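PDB 5FFP: immunity 23 family protein from Burkholderia dolosa AU0158, which probably protects its own cell by binding and neutralising the cognate toxin of a contact-dependent growth inhibition (CDI) system. Local coordinates for residues T8-C13 against G30-G35; K36-S41 against E108-F113; T61-E66 against V115-S120. One frame throughout, in Å; residues are numbered along the deposited sequence.

In the fold
Contact 1 pairs neighbouring strands within the four-stranded antiparallel sheet; contact 2 packs an edge strand of that sheet, 36-44, against strand 110-117 of the three-stranded sheet. Contact 1 closes before contact 2 opens, whereas the segments of contacts 2 and 3 alternate along the chain. The centres of contacts 1 and 2 lie about 10 Å apart and they touch: Tyr31 N is 3.0 Å from Val38 O, a probable hydrogen bond between neighbouring strands, and Met33 CE meets Val38 CG2 at 3.4 Å. Contact 3 uses the far end of strand 110-117, where the loop 61-64 leads into helix 65-69. Its centre lies about 20 Å from that of contact 1 and about 22 Å from that of contact 2.

Contact 1: residues T8-C13 against G30-G35; sequences TFAIWC and GYFMGG
Backbone bonds set the frame. Residues 9-13 and 30-33 run antiparallel, and the hydrogen-bonded pairs Ala10-Phe32 and Trp12-Gly30 each exchange two N-H...O=C bonds. Phe32 N lies 2.8 Å from Ala10 O, and Gly30 N reaches Trp12 O at 2.8 Å, nearly along the carbonyl axis. Beyond the last strand pair, Gly34 N still gives a bond to Thr8 O at 2.9 Å; the positive phi of Gly34 suits glycine as the chain leaves the strand.

Aromatic contacts occupy both faces. Beside Ile11, the ring of Phe9, its CG anti to the backbone N (chi1 176°), turns its edge into one face of Tyr31 in a T-shaped stack, planes at 88°. CE1 of Phe9 does the touching, 3.8 Å from Tyr31 CG. With Ala10 on the other face, Trp12 and Phe32 run alongside one another. Their planes are inclined by only 30° but offset, so that little of one ring lies over the other, and they meet where Trp12 CE3 comes 3.5 Å from Phe32 CE2. The small methyl of Ala10 suits a place next to the broad Phe32 side chain.

Aliphatic packing completes the face of Phe9 and Tyr31. Ile11 CG1 rests 4.0 Å from Tyr31 CE1, and CG of selenomethionine Met33 lies at the Phe9 ring edge. Phe9 and Ile11 also touch helix 143-154, while Tyr31 OH is bonded to Val100 O. Thr8 and Phe9 both face Asn5 in a classic beta bulge. The segments belong to the beta hairpin of strands 9-15 and 26-33, the two inner strands of the four-stranded antiparallel sheet.

Contact 2: residues K36-S41 against E108-F113; sequences KLVWSS and EGYYIF
Val38 and Tyr110 make the tight part of this contact. The two side chains pass antiparallel, so that the valine lies over one face of the phenol ring. Its CB sits 3.9 Å from the ring centroid, 17° off the normal, a CH-pi contact, while CG1, anti to the carbonyl carbon (chi1 -60°), reaches toward the rim and comes 3.6 Å from Tyr110 CE1. CG2, between the backbone N and the carbonyl carbon, points to Ile112, and Val38 CG2 and Ile112 CD1 touch end to end at 4.0 Å. With the axes of the short strand segments 9.4 Å apart at their closest, the sheets meet here through side chains, and beta-branched Val38 suits the place by serving two partners at once.

Toward the helix end the fit is looser and more polar. Glu108 stretches out beyond CG, bringing its OE1 to 3.0 Å from Trp39 O. Both are acceptors, a proximity that may raise the pKa of the carboxylate. The same OE1 lies 3.7 Å from Ser40 CB, whereas Ser40 OG is bonded to Asn42 N. CB of Trp39 points away from strand 110-117, and the residue is exposed.

Gly109, whose positive phi suits glycine, is the C-prime residue of a Schellman motif ending helix 103-108, and strand 110-117 begins at the next residue. That strand faces the edge strand 36-44 of the other sheet, with Ile112 also packed on Tyr31 of strand 26-33 and on Leu123 and Tyr125 of strand 120-127.

Contact 3: residues T61-E66 against V115-S120; sequences TVEDAE and VEYDES
A single beta bridge, Glu63 with Glu116, ties the loop leading into helix 65-69 to the end of strand 110-117, just before the type II' hairpin turn from Tyr117 to Ser120. Glu116 uses both backbone groups: its N gives a bond to Val62 O at 3.0 Å, the donor well above the carbonyl plane, while its O accepts one from Asp64 N at 3.1 Å, with the donor in the plane of the Glu116 carbonyl.

Around this bridge, Val62 and Glu116 meet at a slant, with Val62 CG2 3.8 Å from Glu116 CG; the aliphatic stem of the glutamate serves as an apolar surface here. Asp64 is the N-cap of the helix, and its OD1 accepts a bond from Leu67 N, a role suited to a short acidic side chain. At the next residue, Ala65 CB touches the edge of the Tyr117 ring, 4.1 Å from CE1, and that ring also meets His69 edge to face.

Although its CB points away, Glu63 bends at chi2 (-91°) and brings its carboxylate back over the hairpin. Glu63 OE2 accepts a bond from Asp118 N at 3.1 Å, met from above the carboxylate plane, and the same N-H makes a weak second bond to Glu63 OE1 at 3.5 Å.

Contact 1: residues T8-C13 against G30-G35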
loop_
_atom_site.group_PDB
_atom_site.type_symbol
_atom_site.label_atom_id
_atom_site.label_comp_id
_atom_site.label_asym_id
_atom_site.label_seq_id
_atom_site.Cartn_x
_atom_site.Cartn_y
_atom_site.Cartn_z
ATOM N N THR A 8 -21.839 -4.326 -22.323
ATOM C CA THR A 8 -20.916 -3.253 -21.954
ATOM C C THR A 8 -20.447 -3.487 -20.491
ATOM O O THR A 8 -19.368 -4.054 -20.254
ATOM C CB THR A 8 -21.617 -1.912 -22.078
ATOM O OG1 THR A 8 -22.904 -2.032 -21.486
ATOM C CG2 THR A 8 -21.791 -1.490 -23.566
ATOM N N PHE A 9 -21.296 -3.130 -19.529
ATOM C CA PHE A 9 -21.040 -3.468 -18.132
ATOM C C PHE A 9 -22.321 -3.761 -17.360
ATOM O O PHE A 9 -23.295 -3.004 -17.419
ATOM C CB PHE A 9 -20.262 -2.336 -17.431
ATOM C CG PHE A 9 -20.046 -2.583 -15.980
ATOM C CD1 PHE A 9 -19.278 -3.665 -15.558
ATOM C CD2 PHE A 9 -20.669 -1.799 -15.022
ATOM C CE1 PHE A 9 -19.114 -3.932 -14.216
ATOM C CE2 PHE A 9 -20.491 -2.057 -13.670
ATOM C CZ PHE A 9 -19.711 -3.114 -13.274
ATOM N N ALA A 10 -22.311 -4.860 -16.619
ATOM C CA ALA A 10 -23.422 -5.171 -15.743
ATOM C C ALA A 10 -22.921 -5.900 -14.523
ATOM O O ALA A 10 -21.838 -6.497 -14.553
ATOM C CB ALA A 10 -24.433 -6.026 -16.470
ATOM N N ILE A 11 -23.744 -5.868 -13.468
ATOM C CA ILE A 11 -23.523 -6.654 -12.267
ATOM C C ILE A 11 -24.677 -7.574 -12.127
ATOM O O ILE A 11 -25.836 -7.135 -12.178
ATOM C CB ILE A 11 -23.455 -5.764 -11.010
ATOM C CG1 ILE A 11 -22.363 -4.697 -11.210
ATOM C CG2 ILE A 11 -23.095 -6.597 -9.774
ATOM C CD1 ILE A 11 -22.247 -3.729 -10.079
ATOM N N TRP A 12 -24.371 -8.848 -11.923
ATOM C CA TRP A 12 -25.340 -9.856 -11.676
ATOM C C TRP A 12 -25.117 -10.365 -10.243
ATOM O O TRP A 12 -24.001 -10.858 -9.934
ATOM C CB TRP A 12 -25.069 -10.992 -12.662
ATOM C CG TRP A 12 -26.199 -11.940 -12.911
ATOM C CD1 TRP A 12 -27.481 -11.804 -12.523
ATOM C CD2 TRP A 12 -26.152 -13.105 -13.726
ATOM N NE1 TRP A 12 -28.226 -12.861 -12.985
ATOM C CE2 TRP A 12 -27.419 -13.671 -13.725
ATOM C CE3 TRP A 12 -25.127 -13.762 -14.413
ATOM C CZ2 TRP A 12 -27.709 -14.857 -14.385
ATOM C CZ3 TRP A 12 -25.414 -14.977 -15.053
ATOM C CH2 TRP A 12 -26.683 -15.496 -15.037
ATOM N N CYS A 13 -26.133 -10.285 -9.376
ATOM C CA CYS A 13 -26.010 -10.888 -8.040
ATOM C C CYS A 13 -27.308 -11.467 -7.416
ATOM O O CYS A 13 -28.441 -11.054 -7.752
ATOM C CB CYS A 13 -25.310 -9.904 -7.092
ATOM S SG CYS A 13 -26.118 -8.309 -6.880
ATOM N N GLY A 30 -21.216 -11.317 -9.908
ATOM C CA GLY A 30 -20.380 -11.321 -11.089
ATOM C C GLY A 30 -20.485 -9.984 -11.759
ATOM O O GLY A 30 -21.473 -9.300 -11.594
ATOM N N TYR A 31 -19.442 -9.632 -12.471
ATOM C CA TYR A 31 -19.385 -8.490 -13.373
ATOM C C TYR A 31 -19.373 -9.075 -14.805
ATOM O O TYR A 31 -18.549 -9.969 -15.120
ATOM C CB TYR A 31 -18.072 -7.737 -13.184
ATOM C CG TYR A 31 -17.944 -6.796 -12.022
ATOM C CD1 TYR A 31 -18.883 -6.735 -10.999
ATOM C CD2 TYR A 31 -16.841 -6.010 -11.917
ATOM C CE1 TYR A 31 -18.737 -5.876 -9.928
ATOM C CE2 TYR A 31 -16.682 -5.160 -10.848
ATOM C CZ TYR A 31 -17.636 -5.109 -9.851
ATOM O OH TYR A 31 -17.445 -4.227 -8.804
ATOM N N PHE A 32 -20.289 -8.605 -15.648
ATOM C CA PHE A 32 -20.180 -8.786 -17.110
ATOM C C PHE A 32 -19.434 -7.572 -17.672
ATOM O O PHE A 32 -19.782 -6.428 -17.391
ATOM C CB PHE A 32 -21.538 -8.779 -17.797
ATOM C CG PHE A 32 -22.283 -10.052 -17.711
ATOM C CD1 PHE A 32 -22.045 -11.055 -18.609
ATOM C CD2 PHE A 32 -23.286 -10.205 -16.780
ATOM C CE1 PHE A 32 -22.752 -12.242 -18.531
ATOM C CE2 PHE A 32 -23.999 -11.378 -16.679
ATOM C CZ PHE A 32 -23.740 -12.404 -17.563
HETATM N N MSE A 33 -18.430 -7.839 -18.484
HETATM C CA MSE A 33 -17.612 -6.791 -19.055
HETATM C C MSE A 33 -17.398 -7.172 -20.499
HETATM O O MSE A 33 -16.805 -8.232 -20.800
HETATM C CB MSE A 33 -16.313 -6.707 -18.255
HETATM C CG MSE A 33 -16.552 -6.644 -16.746
HETATM SE SE MSE A 33 -14.796 -6.537 -15.857
HETATM C CE MSE A 33 -14.340 -8.459 -15.922
ATOM N N GLY A 34 -17.928 -6.338 -21.398
ATOM C CA GLY A 34 -17.915 -6.600 -22.863
ATOM C C GLY A 34 -18.347 -7.987 -23.240
ATOM O O GLY A 34 -17.738 -8.625 -24.099
ATOM N N GLY A 35 -19.356 -8.492 -22.533
ATOM C CA GLY A 35 -19.876 -9.846 -22.746
ATOM C C GLY A 35 -19.218 -10.967 -21.969
ATOM O O GLY A 35 -19.764 -12.077 -21.901
#

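Contact 2: residues K36-S41 against E108-F113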
loop_
_atom_site.group_PDB
_atom_site.type_symbol
_atom_site.label_atom_id
_atom_site.label_comp_id
_atom_site.label_asym_id
_atom_site.label_seq_id
_atom_site.Cartn_x
_atom_site.Cartn_y
_atom_site.Cartn_z
ATOM N N LYS A 36 -18.049 -10.707 -21.394
ATOM C CA LYS A 36 -17.358 -11.702 -20.608
ATOM C C LYS A 36 -17.837 -11.596 -19.171
ATOM O O LYS A 36 -18.166 -10.500 -18.702
ATOM C CB LYS A 36 -15.850 -11.474 -20.719
ATOM C CG LYS A 36 -15.007 -12.489 -19.955
ATOM C CD LYS A 36 -13.569 -12.558 -20.489
ATOM C CE LYS A 36 -12.767 -13.730 -19.903
ATOM N NZ LYS A 36 -12.532 -13.573 -18.449
ATOM N N LEU A 37 -17.888 -12.734 -18.472
ATOM C CA LEU A 37 -18.349 -12.784 -17.074
ATOM C C LEU A 37 -17.244 -13.309 -16.161
ATOM O O LEU A 37 -16.652 -14.359 -16.409
ATOM C CB LEU A 37 -19.581 -13.677 -16.940
ATOM C CG LEU A 37 -20.241 -13.820 -15.549
ATOM C CD1 LEU A 37 -20.811 -12.502 -15.080
ATOM C CD2 LEU A 37 -21.333 -14.886 -15.549
ATOM N N VAL A 38 -16.960 -12.552 -15.106
ATOM C CA VAL A 38 -16.122 -13.028 -14.015
ATOM C C VAL A 38 -17.010 -13.021 -12.781
ATOM O O VAL A 38 -17.746 -12.071 -12.532
ATOM C CB VAL A 38 -14.827 -12.191 -13.854
ATOM C CG1 VAL A 38 -13.990 -12.244 -15.125
ATOM C CG2 VAL A 38 -15.129 -10.741 -13.506
ATOM N N TRP A 39 -16.987 -14.106 -12.030
ATOM C CA TRP A 39 -17.973 -14.299 -10.990
ATOM C C TRP A 39 -17.376 -15.055 -9.804
ATOM O O TRP A 39 -16.294 -15.691 -9.897
ATOM C CB TRP A 39 -19.195 -15.061 -11.554
ATOM C CG TRP A 39 -18.891 -16.431 -12.000
ATOM C CD1 TRP A 39 -18.562 -16.818 -13.261
ATOM C CD2 TRP A 39 -18.901 -17.616 -11.208
ATOM N NE1 TRP A 39 -18.348 -18.167 -13.301
ATOM C CE2 TRP A 39 -18.545 -18.686 -12.049
ATOM C CE3 TRP A 39 -19.210 -17.889 -9.865
ATOM C CZ2 TRP A 39 -18.438 -19.997 -11.590
ATOM C CZ3 TRP A 39 -19.088 -19.223 -9.391
ATOM C CH2 TRP A 39 -18.714 -20.244 -10.257
ATOM N N SER A 40 -18.082 -14.986 -8.687
ATOM C CA SER A 40 -17.701 -15.685 -7.484
ATOM C C SER A 40 -18.953 -16.142 -6.814
ATOM O O SER A 40 -19.918 -15.402 -6.767
ATOM C CB SER A 40 -16.990 -14.717 -6.511
ATOM O OG SER A 40 -16.966 -15.261 -5.234
ATOM N N SER A 41 -18.927 -17.358 -6.276
ATOM C CA SER A 41 -20.011 -17.826 -5.474
ATOM C C SER A 41 -19.645 -17.744 -3.995
ATOM O O SER A 41 -20.082 -18.579 -3.211
ATOM C CB SER A 41 -20.339 -19.260 -5.840
ATOM O OG SER A 41 -19.229 -20.107 -5.580
ATOM N N GLU A 108 -10.788 -13.611 -4.939
ATOM C CA GLU A 108 -10.489 -14.719 -5.836
ATOM C C GLU A 108 -9.293 -14.417 -6.740
ATOM O O GLU A 108 -8.633 -15.329 -7.220
ATOM C CB GLU A 108 -11.684 -15.027 -6.721
ATOM C CG GLU A 108 -12.735 -15.859 -6.040
ATOM C CD GLU A 108 -13.682 -16.436 -7.054
ATOM O OE1 GLU A 108 -13.832 -15.795 -8.123
ATOM O OE2 GLU A 108 -14.269 -17.514 -6.780
ATOM N N GLY A 109 -9.048 -13.146 -7.017
ATOM C CA GLY A 109 -7.931 -12.766 -7.866
ATOM C C GLY A 109 -8.296 -12.056 -9.138
ATOM O O GLY A 109 -7.490 -12.006 -10.069
ATOM N N TYR A 110 -9.505 -11.513 -9.201
ATOM C CA TYR A 110 -9.904 -10.717 -10.348
ATOM C C TYR A 110 -9.683 -9.291 -9.961
ATOM O O TYR A 110 -10.283 -8.786 -9.023
ATOM C CB TYR A 110 -11.349 -10.968 -10.727
ATOM C CG TYR A 110 -11.631 -12.376 -11.253
ATOM C CD1 TYR A 110 -11.342 -12.720 -12.570
ATOM C CD2 TYR A 110 -12.245 -13.346 -10.447
ATOM C CE1 TYR A 110 -11.626 -13.990 -13.061
ATOM C CE2 TYR A 110 -12.538 -14.626 -10.930
ATOM C CZ TYR A 110 -12.225 -14.946 -12.229
ATOM O OH TYR A 110 -12.495 -16.210 -12.721
ATOM N N TYR A 111 -8.784 -8.641 -10.684
ATOM C CA TYR A 111 -8.468 -7.247 -10.439
ATOM C C TYR A 111 -9.022 -6.455 -11.593
ATOM O O TYR A 111 -8.688 -6.709 -12.748
ATOM C CB TYR A 111 -6.962 -7.082 -10.268
ATOM C CG TYR A 111 -6.508 -7.680 -8.938
ATOM C CD1 TYR A 111 -6.737 -7.003 -7.745
ATOM C CD2 TYR A 111 -5.924 -8.940 -8.874
ATOM C CE1 TYR A 111 -6.381 -7.555 -6.529
ATOM C CE2 TYR A 111 -5.553 -9.495 -7.652
ATOM C CZ TYR A 111 -5.784 -8.794 -6.483
ATOM O OH TYR A 111 -5.420 -9.317 -5.252
ATOM N N ILE A 112 -9.903 -5.515 -11.277
ATOM C CA ILE A 112 -10.686 -4.848 -12.291
ATOM C C ILE A 112 -10.606 -3.370 -12.044
ATOM O O ILE A 112 -10.978 -2.905 -10.964
ATOM C CB ILE A 112 -12.146 -5.317 -12.226
ATOM C CG1 ILE A 112 -12.221 -6.817 -12.543
ATOM C CG2 ILE A 112 -13.001 -4.528 -13.211
ATOM C CD1 ILE A 112 -13.463 -7.461 -11.992
ATOM N N PHE A 113 -10.123 -2.634 -13.043
ATOM C CA PHE A 113 -9.784 -1.245 -12.842
ATOM C C PHE A 113 -10.627 -0.356 -13.737
ATOM O O PHE A 113 -10.989 -0.756 -14.837
ATOM C CB PHE A 113 -8.298 -1.016 -13.129
ATOM C CG PHE A 113 -7.357 -1.837 -12.267
ATOM C CD1 PHE A 113 -6.985 -1.403 -10.994
ATOM C CD2 PHE A 113 -6.801 -3.009 -12.755
ATOM C CE1 PHE A 113 -6.111 -2.141 -10.209
ATOM C CE2 PHE A 113 -5.920 -3.753 -11.989
ATOM C CZ PHE A 113 -5.568 -3.318 -10.711
#

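Contact 3: residues T61-E66 against V115-S120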
loop_
_atom_site.group_PDB
_atom_site.type_symbol
_atom_site.label_atom_id
_atom_site.label_comp_id
_atom_site.label_asym_id
_atom_site.label_seq_id
_atom_site.Cartn_x
_atom_site.Cartn_y
_atom_site.Cartn_z
ATOM N N THR A 61 -12.896 11.561 -9.813
ATOM C CA THR A 61 -12.521 11.192 -11.173
ATOM C C THR A 61 -11.323 10.262 -11.129
ATOM O O THR A 61 -10.500 10.320 -10.228
ATOM C CB THR A 61 -12.203 12.435 -12.062
ATOM O OG1 THR A 61 -11.047 13.145 -11.578
ATOM C CG2 THR A 61 -13.417 13.384 -12.112
ATOM N N VAL A 62 -11.246 9.389 -12.105
ATOM C CA VAL A 62 -10.128 8.475 -12.215
ATOM C C VAL A 62 -9.590 8.598 -13.643
ATOM O O VAL A 62 -9.401 7.617 -14.359
ATOM C CB VAL A 62 -10.527 7.037 -11.762
ATOM C CG1 VAL A 62 -10.850 7.045 -10.276
ATOM C CG2 VAL A 62 -11.729 6.486 -12.543
ATOM N N GLU A 63 -9.373 9.853 -14.045
ATOM C CA GLU A 63 -8.806 10.185 -15.349
ATOM C C GLU A 63 -7.376 9.689 -15.429
ATOM O O GLU A 63 -6.569 9.968 -14.537
ATOM C CB GLU A 63 -8.808 11.709 -15.549
ATOM C CG GLU A 63 -10.098 12.297 -16.093
ATOM C CD GLU A 63 -10.104 12.371 -17.612
ATOM O OE1 GLU A 63 -9.379 11.562 -18.234
ATOM O OE2 GLU A 63 -10.820 13.235 -18.184
ATOM N N ASP A 64 -7.040 8.969 -16.488
ATOM C CA ASP A 64 -5.637 8.664 -16.740
ATOM C C ASP A 64 -5.409 8.382 -18.215
ATOM O O ASP A 64 -5.795 7.326 -18.735
ATOM C CB ASP A 64 -5.130 7.511 -15.874
ATOM C CG ASP A 64 -3.643 7.326 -16.001
ATOM O OD1 ASP A 64 -3.182 7.149 -17.144
ATOM O OD2 ASP A 64 -2.940 7.355 -14.980
ATOM N N ALA A 65 -4.768 9.344 -18.870
ATOM C CA ALA A 65 -4.667 9.367 -20.320
ATOM C C ALA A 65 -3.742 8.283 -20.830
ATOM O O ALA A 65 -4.005 7.656 -21.855
ATOM C CB ALA A 65 -4.186 10.733 -20.780
ATOM N N GLU A 66 -2.663 8.044 -20.103
ATOM C CA GLU A 66 -1.690 7.060 -20.530
ATOM C C GLU A 66 -2.345 5.685 -20.539
ATOM O O GLU A 66 -2.374 5.003 -21.569
ATOM C CB GLU A 66 -0.476 7.079 -19.596
ATOM C CG GLU A 66 0.755 6.370 -20.151
ATOM C CD GLU A 66 1.445 5.468 -19.133
ATOM O OE1 GLU A 66 1.043 5.435 -17.938
ATOM O OE2 GLU A 66 2.392 4.760 -19.538
ATOM N N VAL A 115 -10.512 3.262 -15.722
ATOM C CA VAL A 115 -9.755 4.423 -16.214
ATOM C C VAL A 115 -10.676 5.273 -17.092
ATOM O O VAL A 115 -11.300 4.764 -18.029
ATOM C CB VAL A 115 -8.548 3.981 -17.074
ATOM C CG1 VAL A 115 -7.854 5.184 -17.701
ATOM C CG2 VAL A 115 -7.556 3.159 -16.265
ATOM N N GLU A 116 -10.750 6.570 -16.805
ATOM C CA GLU A 116 -11.604 7.468 -17.562
ATOM C C GLU A 116 -10.746 8.322 -18.503
ATOM O O GLU A 116 -9.570 8.553 -18.230
ATOM C CB GLU A 116 -12.407 8.371 -16.619
ATOM C CG GLU A 116 -13.386 7.634 -15.716
ATOM C CD GLU A 116 -14.100 8.592 -14.754
ATOM O OE1 GLU A 116 -13.678 9.765 -14.670
ATOM O OE2 GLU A 116 -15.089 8.206 -14.103
ATOM N N TYR A 117 -11.333 8.744 -19.629
ATOM C CA TYR A 117 -10.715 9.709 -20.506
ATOM C C TYR A 117 -11.783 10.594 -21.113
ATOM O O TYR A 117 -12.658 10.114 -21.833
ATOM C CB TYR A 117 -9.899 9.051 -21.626
ATOM C CG TYR A 117 -9.247 10.073 -22.552
ATOM C CD1 TYR A 117 -8.065 10.702 -22.189
ATOM C CD2 TYR A 117 -9.827 10.418 -23.774
ATOM C CE1 TYR A 117 -7.468 11.645 -23.014
ATOM C CE2 TYR A 117 -9.240 11.362 -24.612
ATOM C CZ TYR A 117 -8.058 11.969 -24.226
ATOM O OH TYR A 117 -7.446 12.888 -25.028
ATOM N N ASP A 118 -11.701 11.882 -20.822
ATOM C CA ASP A 118 -12.629 12.831 -21.368
ATOM C C ASP A 118 -14.063 12.346 -21.074
ATOM O O ASP A 118 -14.503 12.448 -19.925
ATOM C CB ASP A 118 -12.315 13.045 -22.866
ATOM C CG ASP A 118 -12.913 14.321 -23.408
ATOM O OD1 ASP A 118 -13.450 14.301 -24.537
ATOM O OD2 ASP A 118 -12.837 15.351 -22.701
ATOM N N GLU A 119 -14.749 11.788 -22.082
ATOM C CA GLU A 119 -16.147 11.343 -21.980
ATOM C C GLU A 119 -16.333 9.807 -22.095
ATOM O O GLU A 119 -17.457 9.312 -22.147
ATOM C CB GLU A 119 -17.009 12.081 -23.021
ATOM C CG GLU A 119 -17.294 13.541 -22.653
ATOM C CD GLU A 119 -17.891 13.744 -21.253
ATOM O OE1 GLU A 119 -18.111 14.923 -20.903
ATOM O OE2 GLU A 119 -18.151 12.765 -20.500
ATOM N N SER A 120 -15.236 9.055 -22.091
ATOM C CA SER A 120 -15.310 7.593 -22.179
ATOM C C SER A 120 -14.707 7.004 -20.921
ATOM O O SER A 120 -14.280 7.726 -20.017
ATOM C CB SER A 120 -14.548 7.045 -23.405
ATOM O OG SER A 120 -14.934 7.669 -24.611
#